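Local coordinates for 182aa long hypothetical protein (Pyrococcus horikoshii, PDB 2GAN) that is of unknown function but, as a member of the GNAT acetyltransferase family, probably transfers an acetyl group from acetyl-CoA to an unidentified acceptor, at residues Tyr70-Gln73 / Ile78-Thr81; Phe130-Leu135 / Lys140-Val145; Ala152-Tyr157 / Val172-Asn177; Ser27-Tyr32 / Pro42-Phe47. All blocks are in the same frame, centred on the assembly; numbering follows the deposited sequence.

In the fold
From the N terminus, contact 4 comes first, pinching the connection between helix 14-27 and helix 47-65 so that its two ends meet. Contact 1 then closes the short connection of the hairpin 68-74/78-85. Contact 2 brings helix 123-137 back onto strand 141-146, the outermost strand, within this chain, of the same five-stranded sheet, and contact 3 sets helix 152-158 against strand 172-176 of a separate two-stranded sheet. The four follow in series; none nests in or crosses another. Space adds what sequence does not: contacts 1 and 2 touch through their aromatic side chains, helix 152-158 reaches back to contact 4, and contacts 2 and 3 both meet the second subunit.

Contact 1: Tyr70-Gln73 / Ile78-Thr81; sequences YTYQ and IIGT
Y72 turns CG anti to its backbone N (chi1 -171°), while I79 holds CG1 between its backbone N and carbonyl carbon (chi1 59°); these settings lay the two side chains next to each other, running in the same direction. CG1 of I79 meets the edge of the tyrosine ring, 3.8 Å from CD1 of Y72. The pairing rests on a classic beta bulge, in which I79 and G80 together face the single residue Y72 of the neighbouring strand. On one side of the bulge N of I79 donates to O of Y72 at 2.8 Å. On the other, N of Y72 donates to O of G80, also at 2.8 Å. That same G80 oxygen takes a CA-H contact from CA of T71 at 3.1 Å. Beyond the bulge, CA of T81 lies 3.4 Å from O of Y70.

On the opposite face of the hairpin, CG2 of I78 packs against CB of T71 at 3.9 Å, and CG1 of I78 lies 4.0 Å from CG of Q73. I78 and T81 also meet L20 of helix 14-27, whereas Y72 and I79 rest on I123 of helix 123-137, so each face of this antiparallel hairpin has its own covering helix. Main-chain bonds thus carry the pairing and apolar branches pack on both faces, while the hydroxyls of T71 and T81, both buried, are satisfied by the carbonyls of K5 and F111 in the strands on either side of the hairpin.

Contact 2: Phe130-Leu135 / Lys140-Val145; sequences FAVKRL and KDPYVV
Where helix 123-137 turns back into strand 141-146, L135 and K140 join the two arms of the return: N of K140 donates to O of L135 at 3.1 Å. CB of K140 is also 3.7 Å from O of L135, before the chain bends at chi2 (-70°) and leads the amine off to a salt bridge with E104. The rest of the contact is apolar. L135 sends CD1 past the proline ring of P142, ending 4.0 Å from CA and 4.1 Å from CB of that residue, the two side chains sliding by in opposite directions.

This is the closing half of a beta-alpha-beta crossover, strand 106-114 to strand 141-146 through the helix whose N-terminal end, in GNAT relatives, carries the loop that binds the pyrophosphate of acetyl-CoA. One helical turn before L135, V132 lies at about a right angle to P142, with CG1 4.0 Å from CG of the ring. F176 of the second subunit packs on both V132 and P142. Away from the strand, F130 meets the ring of Y70 edge-to-face, and R134 forms a salt bridge with E68.

Contact 3: Ala152-Tyr157 / Val172-Asn177; sequences AYSYYY and VILKFN. With SO4 (sulfate ion), chain G.
L174 and Y157 make the close part of this contact, CD1 of L174 standing 3.9 Å from CB of Y157 and 4.1 Å from CD2 of its ring. The two side chains run at about a right angle to each other. The same methyl lies 3.9 Å from OG of S154, which stands one helical turn earlier, so that a single leucine branch fits between two residues on one side of helix 152-158. CG of L174 is turned away from its own carbonyl carbon (chi1 -50°), and this carries CD1 across to the helix. All three residues are buried, yet no hydrogen bond links the two segments: this is plain packing over a small area.

The looser side of the helix, where Y156 is partly exposed, turns from the strand to a sulfate ion and the second subunit. Y156 donates from OH to O3 of the sulfate at 2.7 Å, the oxygen lying in the ring plane at the edge. Backbone N atoms of G122, G124 and S125 of the second subunit grip the same ion. That turn carries the glycine pattern of the GNAT acetyl-CoA loop, so the sulfate, probably from the crystallisation liquor, may mark the place of a cofactor phosphate, with Y156 reaching across the interface to the loop of the second subunit.

Around this pair, F162 of the adjoining strand 162-166 meets the ring of Y157, and Y153 OH bonds to F112 O of the second subunit. Strand 172-176 pairs antiparallel with a strand of that subunit, so the sheet continues across the interface with helix 152-158 lying against it.

Contact 4: Ser27-Tyr32 / Pro42-Phe47; sequences STNGKY and PNPNDF
The backbones of G30 and P44 approach to 4.9 Å between their CA atoms, where two irregular chain turns meet. On one side N29, with positive phi, is the C-prime residue of a Schellman motif that ends helix 14-27: N of G30 bonds back to O of Y25 and N of N29 to O of R26. G30 also has positive phi (79°), a conformation that suits glycine. On the other side a type I turn runs from N43 to D46, closed by D46 N on N43 O at 2.8 Å, and it presents P44 to the end of the helix.

P44 does the touching. Its CB sits 3.6 Å from N of G30 and 3.8 Å from C of N29, so the CB corner of the proline ring lies against the peptide link between N29 and G30. N29 directs CG anti to its backbone N (chi1 -157°), and its side chain lies alongside the ring, OD1 being 4.0 Å from CG of P44. Behind this surface T28 fixes the exit of the chain: OG1 accepts from N of Y32 at 3.0 Å in a nearly straight bond and takes a second, weak one from N of K31. Y32 then leaves toward the second subunit, where its ring meets Y153 of that chain edge-to-face.

O of P42 accepts from OH of Y25, and OD2 of D46 caps helix 47-65 at N of G49. No hydrogen bond crosses between the segments; the chemistry is therefore that of two separately braced turns, joined where CB of P44 presses onto a peptide group.

Contact 1: Tyr70-Gln73 / Ile78-Thr81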
# COMPACT_ATOMS: atom_id res chain seq x y z
N TYR A 70 -0.54 -14.38 -19.44
CA TYR A 70 -1.98 -14.50 -19.50
C TYR A 70 -2.60 -13.13 -19.33
O TYR A 70 -2.05 -12.27 -18.65
CB TYR A 70 -2.47 -15.47 -18.42
CG TYR A 70 -2.06 -16.90 -18.68
CD1 TYR A 70 -2.78 -17.69 -19.57
CD2 TYR A 70 -0.95 -17.46 -18.05
CE1 TYR A 70 -2.40 -19.02 -19.83
CE2 TYR A 70 -0.56 -18.77 -18.31
CZ TYR A 70 -1.30 -19.55 -19.20
OH TYR A 70 -0.91 -20.85 -19.44
N THR A 71 -3.73 -12.91 -19.98
CA THR A 71 -4.40 -11.63 -19.87
C THR A 71 -5.88 -11.86 -19.76
O THR A 71 -6.39 -12.89 -20.20
CB THR A 71 -4.21 -10.75 -21.12
OG1 THR A 71 -4.85 -11.39 -22.24
CG2 THR A 71 -2.74 -10.54 -21.43
N TYR A 72 -6.57 -10.90 -19.17
CA TYR A 72 -8.01 -11.00 -19.10
C TYR A 72 -8.43 -9.99 -20.14
O TYR A 72 -8.02 -8.83 -20.10
CB TYR A 72 -8.54 -10.61 -17.72
CG TYR A 72 -10.02 -10.93 -17.55
CD1 TYR A 72 -11.00 -10.03 -17.97
CD2 TYR A 72 -10.43 -12.14 -16.99
CE1 TYR A 72 -12.35 -10.32 -17.84
CE2 TYR A 72 -11.79 -12.45 -16.86
CZ TYR A 72 -12.74 -11.54 -17.29
OH TYR A 72 -14.08 -11.85 -17.16
N GLN A 73 -9.19 -10.44 -21.12
CA GLN A 73 -9.64 -9.55 -22.17
C GLN A 73 -11.15 -9.45 -22.22
O GLN A 73 -11.87 -10.41 -21.90
CB GLN A 73 -9.12 -10.02 -23.53
CG GLN A 73 -7.59 -10.07 -23.64
CD GLN A 73 -7.10 -10.36 -25.06
OE1 GLN A 73 -5.92 -10.65 -25.27
NE2 GLN A 73 -8.01 -10.28 -26.03
N ILE A 78 -7.17 -5.93 -23.51
CA ILE A 78 -6.49 -6.38 -22.30
C ILE A 78 -6.80 -5.49 -21.11
O ILE A 78 -6.40 -4.33 -21.08
CB ILE A 78 -4.95 -6.39 -22.52
CG1 ILE A 78 -4.60 -7.35 -23.66
CG2 ILE A 78 -4.25 -6.81 -21.24
CD1 ILE A 78 -3.12 -7.37 -24.00
N ILE A 79 -7.52 -6.03 -20.12
CA ILE A 79 -7.83 -5.25 -18.92
C ILE A 79 -7.28 -5.93 -17.66
O ILE A 79 -7.66 -5.59 -16.54
CB ILE A 79 -9.36 -5.04 -18.73
CG1 ILE A 79 -10.09 -6.38 -18.64
CG2 ILE A 79 -9.93 -4.22 -19.89
CD1 ILE A 79 -11.59 -6.23 -18.46
N GLY A 80 -6.37 -6.89 -17.86
CA GLY A 80 -5.76 -7.59 -16.75
C GLY A 80 -4.61 -8.45 -17.25
O GLY A 80 -4.67 -8.97 -18.36
N THR A 81 -3.56 -8.61 -16.45
CA THR A 81 -2.42 -9.43 -16.88
C THR A 81 -1.84 -10.23 -15.73
O THR A 81 -2.01 -9.89 -14.56
CB THR A 81 -1.24 -8.57 -17.38
OG1 THR A 81 -0.63 -7.92 -16.25
CG2 THR A 81 -1.69 -7.54 -18.38

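Contact 2: Phe130-Leu135 / Lys140-Val145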
# COMPACT_ATOMS: atom_id res chain seq x y z
N PHE A 130 -6.22 -18.73 -11.73
CA PHE A 130 -5.77 -19.42 -12.93
C PHE A 130 -4.25 -19.66 -12.87
O PHE A 130 -3.79 -20.76 -13.15
CB PHE A 130 -6.12 -18.60 -14.18
CG PHE A 130 -5.77 -19.28 -15.47
CD1 PHE A 130 -4.49 -19.19 -15.99
CD2 PHE A 130 -6.72 -20.02 -16.16
CE1 PHE A 130 -4.16 -19.81 -17.19
CE2 PHE A 130 -6.40 -20.65 -17.36
CZ PHE A 130 -5.12 -20.55 -17.88
N ALA A 131 -3.50 -18.63 -12.49
CA ALA A 131 -2.05 -18.70 -12.40
C ALA A 131 -1.56 -19.71 -11.38
O ALA A 131 -0.63 -20.47 -11.64
CB ALA A 131 -1.48 -17.32 -12.08
N VAL A 132 -2.18 -19.71 -10.20
CA VAL A 132 -1.77 -20.64 -9.18
C VAL A 132 -1.99 -22.07 -9.66
O VAL A 132 -1.11 -22.93 -9.51
CB VAL A 132 -2.55 -20.40 -7.89
CG1 VAL A 132 -2.35 -21.55 -6.93
CG2 VAL A 132 -2.09 -19.09 -7.25
N LYS A 133 -3.14 -22.34 -10.27
CA LYS A 133 -3.43 -23.69 -10.78
C LYS A 133 -2.53 -24.08 -11.94
O LYS A 133 -2.08 -25.23 -12.03
CB LYS A 133 -4.90 -23.81 -11.19
CG LYS A 133 -5.80 -24.25 -10.03
CD LYS A 133 -7.28 -24.15 -10.36
CE LYS A 133 -8.12 -24.38 -9.11
NZ LYS A 133 -9.52 -23.90 -9.29
N ARG A 134 -2.25 -23.14 -12.84
CA ARG A 134 -1.39 -23.45 -13.97
C ARG A 134 -0.04 -23.93 -13.44
O ARG A 134 0.46 -24.98 -13.84
CB ARG A 134 -1.22 -22.22 -14.85
CG ARG A 134 -0.20 -22.39 -15.97
CD ARG A 134 -0.54 -23.54 -16.90
NE ARG A 134 0.47 -23.66 -17.94
CZ ARG A 134 0.53 -24.66 -18.82
NH1 ARG A 134 -0.37 -25.63 -18.78
NH2 ARG A 134 1.49 -24.68 -19.72
N LEU A 135 0.55 -23.17 -12.51
CA LEU A 135 1.83 -23.56 -11.95
C LEU A 135 1.74 -24.93 -11.30
O LEU A 135 2.59 -25.79 -11.53
CB LEU A 135 2.31 -22.52 -10.94
CG LEU A 135 2.87 -21.24 -11.57
CD1 LEU A 135 3.25 -20.29 -10.47
CD2 LEU A 135 4.08 -21.56 -12.45
N LYS A 140 4.84 -27.11 -9.85
CA LYS A 140 5.57 -26.01 -9.21
C LYS A 140 4.80 -25.33 -8.08
O LYS A 140 3.58 -25.31 -8.08
CB LYS A 140 5.92 -24.91 -10.23
CG LYS A 140 6.50 -25.38 -11.55
CD LYS A 140 7.91 -25.91 -11.41
CE LYS A 140 8.47 -26.30 -12.77
NZ LYS A 140 9.92 -26.58 -12.71
N ASP A 141 5.52 -24.75 -7.13
CA ASP A 141 4.89 -24.01 -6.05
C ASP A 141 4.97 -22.53 -6.41
O ASP A 141 6.01 -22.06 -6.88
CB ASP A 141 5.61 -24.26 -4.73
CG ASP A 141 5.47 -25.68 -4.26
OD1 ASP A 141 4.33 -26.18 -4.29
OD2 ASP A 141 6.49 -26.29 -3.87
N PRO A 142 3.86 -21.79 -6.23
CA PRO A 142 3.77 -20.35 -6.52
C PRO A 142 4.49 -19.43 -5.54
O PRO A 142 4.29 -19.53 -4.32
CB PRO A 142 2.26 -20.09 -6.51
CG PRO A 142 1.66 -21.42 -6.82
CD PRO A 142 2.52 -22.37 -6.03
N TYR A 143 5.31 -18.52 -6.07
CA TYR A 143 6.05 -17.55 -5.26
C TYR A 143 5.87 -16.16 -5.88
O TYR A 143 5.74 -16.03 -7.10
CB TYR A 143 7.55 -17.87 -5.26
CG TYR A 143 7.96 -19.04 -4.42
CD1 TYR A 143 8.41 -18.86 -3.12
CD2 TYR A 143 7.92 -20.34 -4.93
CE1 TYR A 143 8.81 -19.93 -2.34
CE2 TYR A 143 8.32 -21.43 -4.15
CZ TYR A 143 8.77 -21.21 -2.86
OH TYR A 143 9.18 -22.27 -2.08
N VAL A 144 5.87 -15.12 -5.05
CA VAL A 144 5.74 -13.75 -5.53
C VAL A 144 6.66 -12.84 -4.74
O VAL A 144 7.13 -13.21 -3.66
CB VAL A 144 4.30 -13.19 -5.37
CG1 VAL A 144 3.35 -13.89 -6.32
CG2 VAL A 144 3.84 -13.35 -3.92
N VAL A 145 6.92 -11.65 -5.27
CA VAL A 145 7.77 -10.69 -4.58
C VAL A 145 6.94 -9.43 -4.38
O VAL A 145 6.09 -9.11 -5.20
CB VAL A 145 9.05 -10.34 -5.40
CG1 VAL A 145 8.69 -9.59 -6.68
CG2 VAL A 145 9.99 -9.50 -4.54

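Contact 3: Ala152-Tyr157 / Val172-Asn177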
# COMPACT_ATOMS: atom_id res chain seq x y z
N ALA A 152 1.02 2.42 1.22
CA ALA A 152 0.42 3.75 1.06
C ALA A 152 0.92 4.88 1.96
O ALA A 152 1.34 5.92 1.47
CB ALA A 152 -1.09 3.63 1.17
N TYR A 153 0.86 4.69 3.28
CA TYR A 153 1.29 5.75 4.17
C TYR A 153 2.78 6.04 4.09
O TYR A 153 3.19 7.19 3.99
CB TYR A 153 0.91 5.44 5.62
CG TYR A 153 -0.52 5.80 5.93
CD1 TYR A 153 -1.55 4.89 5.72
CD2 TYR A 153 -0.85 7.07 6.40
CE1 TYR A 153 -2.88 5.24 5.96
CE2 TYR A 153 -2.17 7.44 6.64
CZ TYR A 153 -3.18 6.51 6.42
OH TYR A 153 -4.49 6.86 6.64
N SER A 154 3.59 5.00 4.12
CA SER A 154 5.02 5.20 4.04
C SER A 154 5.38 5.96 2.77
O SER A 154 6.12 6.93 2.80
CB SER A 154 5.75 3.86 4.08
OG SER A 154 7.14 4.09 4.21
N TYR A 155 4.83 5.51 1.64
CA TYR A 155 5.08 6.15 0.36
C TYR A 155 4.72 7.63 0.41
O TYR A 155 5.50 8.49 -0.01
CB TYR A 155 4.25 5.46 -0.73
CG TYR A 155 4.61 5.88 -2.14
CD1 TYR A 155 5.79 5.43 -2.74
CD2 TYR A 155 3.76 6.70 -2.89
CE1 TYR A 155 6.10 5.78 -4.06
CE2 TYR A 155 4.07 7.05 -4.20
CZ TYR A 155 5.24 6.58 -4.78
OH TYR A 155 5.54 6.91 -6.07
N TYR A 156 3.54 7.94 0.94
CA TYR A 156 3.10 9.33 1.04
C TYR A 156 4.03 10.16 1.92
O TYR A 156 4.53 11.21 1.51
CB TYR A 156 1.68 9.38 1.62
CG TYR A 156 1.04 10.75 1.54
CD1 TYR A 156 0.37 11.15 0.38
CD2 TYR A 156 1.07 11.62 2.62
CE1 TYR A 156 -0.25 12.39 0.30
CE2 TYR A 156 0.45 12.87 2.56
CZ TYR A 156 -0.21 13.24 1.40
OH TYR A 156 -0.85 14.46 1.34
N TYR A 157 4.26 9.67 3.13
CA TYR A 157 5.11 10.37 4.08
C TYR A 157 6.53 10.59 3.54
O TYR A 157 7.09 11.69 3.67
CB TYR A 157 5.18 9.59 5.40
CG TYR A 157 3.92 9.60 6.24
CD1 TYR A 157 3.26 10.79 6.52
CD2 TYR A 157 3.44 8.43 6.83
CE1 TYR A 157 2.16 10.83 7.39
CE2 TYR A 157 2.34 8.45 7.71
CZ TYR A 157 1.71 9.66 7.98
OH TYR A 157 0.67 9.71 8.88
N VAL A 172 7.04 0.22 10.96
CA VAL A 172 8.14 0.97 10.37
C VAL A 172 8.03 2.42 10.80
O VAL A 172 7.21 3.17 10.27
CB VAL A 172 8.09 0.92 8.83
CG1 VAL A 172 9.19 1.80 8.27
CG2 VAL A 172 8.25 -0.51 8.34
N ILE A 173 8.85 2.84 11.77
CA ILE A 173 8.80 4.21 12.25
C ILE A 173 9.54 5.18 11.33
O ILE A 173 10.67 4.91 10.91
CB ILE A 173 9.40 4.34 13.66
CG1 ILE A 173 8.62 3.48 14.65
CG2 ILE A 173 9.36 5.79 14.11
CD1 ILE A 173 9.07 2.04 14.70
N LEU A 174 8.90 6.30 11.01
CA LEU A 174 9.49 7.32 10.14
C LEU A 174 9.61 8.63 10.91
O LEU A 174 8.78 8.92 11.78
CB LEU A 174 8.63 7.54 8.90
CG LEU A 174 8.19 6.31 8.10
CD1 LEU A 174 7.12 6.72 7.12
CD2 LEU A 174 9.38 5.70 7.39
N LYS A 175 10.62 9.42 10.58
CA LYS A 175 10.84 10.70 11.24
C LYS A 175 10.95 11.84 10.24
O LYS A 175 11.62 11.71 9.21
CB LYS A 175 12.13 10.64 12.08
CG LYS A 175 12.51 11.97 12.72
CD LYS A 175 13.75 11.86 13.60
CE LYS A 175 14.13 13.21 14.19
NZ LYS A 175 15.29 13.17 15.13
N PHE A 176 10.29 12.95 10.54
CA PHE A 176 10.32 14.11 9.67
C PHE A 176 11.71 14.74 9.66
O PHE A 176 12.39 14.78 10.69
CB PHE A 176 9.33 15.17 10.14
CG PHE A 176 9.37 16.43 9.33
CD1 PHE A 176 8.85 16.47 8.05
CD2 PHE A 176 9.94 17.58 9.85
CE1 PHE A 176 8.90 17.64 7.29
CE2 PHE A 176 10.00 18.76 9.10
CZ PHE A 176 9.48 18.79 7.82
N ASN A 177 12.12 15.23 8.50
CA ASN A 177 13.42 15.88 8.33
C ASN A 177 13.17 17.25 7.71
O ASN A 177 12.72 17.36 6.56
CB ASN A 177 14.32 15.04 7.42
CG ASN A 177 15.79 15.43 7.52
OD1 ASN A 177 16.44 15.18 8.54
ND2 ASN A 177 16.32 16.04 6.47
S SO4 G . -3.21 15.66 -1.00
O1 SO4 G . -2.81 16.97 -0.50
O2 SO4 G . -4.24 15.07 -0.11
O3 SO4 G . -2.04 14.78 -1.05
O4 SO4 G . -3.78 15.80 -2.36

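Contact 4: Ser27-Tyr32 / Pro42-Phe47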
# COMPACT_ATOMS: atom_id res chain seq x y z
N SER A 27 -2.68 6.21 -12.13
CA SER A 27 -3.72 6.00 -11.13
C SER A 27 -3.16 5.79 -9.73
O SER A 27 -3.76 6.23 -8.75
CB SER A 27 -4.61 4.82 -11.52
OG SER A 27 -3.90 3.60 -11.38
N THR A 28 -2.00 5.13 -9.63
CA THR A 28 -1.36 4.88 -8.33
C THR A 28 -0.35 5.96 -7.96
O THR A 28 0.41 5.82 -6.99
CB THR A 28 -0.60 3.53 -8.33
OG1 THR A 28 0.47 3.57 -9.29
CG2 THR A 28 -1.55 2.38 -8.69
N ASN A 29 -0.31 7.03 -8.74
CA ASN A 29 0.61 8.13 -8.49
C ASN A 29 2.08 7.69 -8.43
O ASN A 29 2.80 8.02 -7.48
CB ASN A 29 0.24 8.84 -7.20
CG ASN A 29 0.75 10.27 -7.16
OD1 ASN A 29 1.95 10.52 -7.04
ND2 ASN A 29 -0.17 11.22 -7.27
N GLY A 30 2.51 6.95 -9.44
CA GLY A 30 3.89 6.50 -9.51
C GLY A 30 4.26 5.30 -8.64
O GLY A 30 5.42 4.92 -8.57
N LYS A 31 3.26 4.70 -7.99
CA LYS A 31 3.51 3.56 -7.12
C LYS A 31 3.82 2.28 -7.88
O LYS A 31 4.82 1.61 -7.60
CB LYS A 31 2.30 3.33 -6.22
CG LYS A 31 2.61 2.63 -4.93
CD LYS A 31 2.12 3.45 -3.76
CE LYS A 31 0.61 3.55 -3.75
NZ LYS A 31 0.12 4.56 -2.77
N TYR A 32 2.98 1.95 -8.85
CA TYR A 32 3.14 0.74 -9.64
C TYR A 32 3.03 1.05 -11.12
O TYR A 32 2.35 1.99 -11.52
CB TYR A 32 2.05 -0.27 -9.27
CG TYR A 32 1.96 -0.57 -7.78
CD1 TYR A 32 2.92 -1.34 -7.14
CD2 TYR A 32 0.89 -0.08 -7.02
CE1 TYR A 32 2.83 -1.62 -5.78
CE2 TYR A 32 0.79 -0.36 -5.66
CZ TYR A 32 1.77 -1.13 -5.05
OH TYR A 32 1.69 -1.39 -3.71
N PRO A 42 9.83 9.37 -13.19
CA PRO A 42 9.07 10.40 -13.88
C PRO A 42 7.72 10.69 -13.24
O PRO A 42 7.20 9.88 -12.47
CB PRO A 42 8.91 9.83 -15.28
CG PRO A 42 8.82 8.36 -15.02
CD PRO A 42 9.92 8.15 -14.01
N ASN A 43 7.18 11.85 -13.56
CA ASN A 43 5.88 12.27 -13.05
C ASN A 43 4.86 11.23 -13.49
O ASN A 43 4.90 10.76 -14.62
CB ASN A 43 5.50 13.63 -13.63
CG ASN A 43 4.22 14.18 -13.04
OD1 ASN A 43 4.24 14.79 -11.97
ND2 ASN A 43 3.11 13.96 -13.72
N PRO A 44 3.93 10.87 -12.60
CA PRO A 44 2.89 9.88 -12.92
C PRO A 44 2.01 10.24 -14.12
O PRO A 44 1.39 9.37 -14.72
CB PRO A 44 2.09 9.78 -11.62
CG PRO A 44 2.28 11.13 -10.99
CD PRO A 44 3.74 11.39 -11.24
N ASN A 45 1.96 11.52 -14.48
CA ASN A 45 1.17 11.94 -15.62
C ASN A 45 2.03 12.08 -16.87
O ASN A 45 1.53 12.44 -17.94
CB ASN A 45 0.48 13.28 -15.32
CG ASN A 45 -0.42 13.21 -14.10
OD1 ASN A 45 -1.35 12.40 -14.03
ND2 ASN A 45 -0.15 14.07 -13.12
N ASP A 46 3.32 11.80 -16.75
CA ASP A 46 4.25 11.90 -17.87
C ASP A 46 4.46 10.56 -18.58
O ASP A 46 5.29 9.76 -18.17
CB ASP A 46 5.60 12.44 -17.37
CG ASP A 46 6.65 12.50 -18.46
OD1 ASP A 46 7.83 12.68 -18.11
OD2 ASP A 46 6.29 12.38 -19.65
N PHE A 47 3.70 10.33 -19.64
CA PHE A 47 3.80 9.09 -20.40
C PHE A 47 5.16 8.90 -21.07
O PHE A 47 5.77 7.84 -20.95
CB PHE A 47 2.68 9.01 -21.46
CG PHE A 47 2.82 7.84 -22.40
CD1 PHE A 47 3.59 7.95 -23.57
CD2 PHE A 47 2.22 6.61 -22.11
CE1 PHE A 47 3.76 6.86 -24.42
CE2 PHE A 47 2.38 5.51 -22.95
CZ PHE A 47 3.15 5.63 -24.11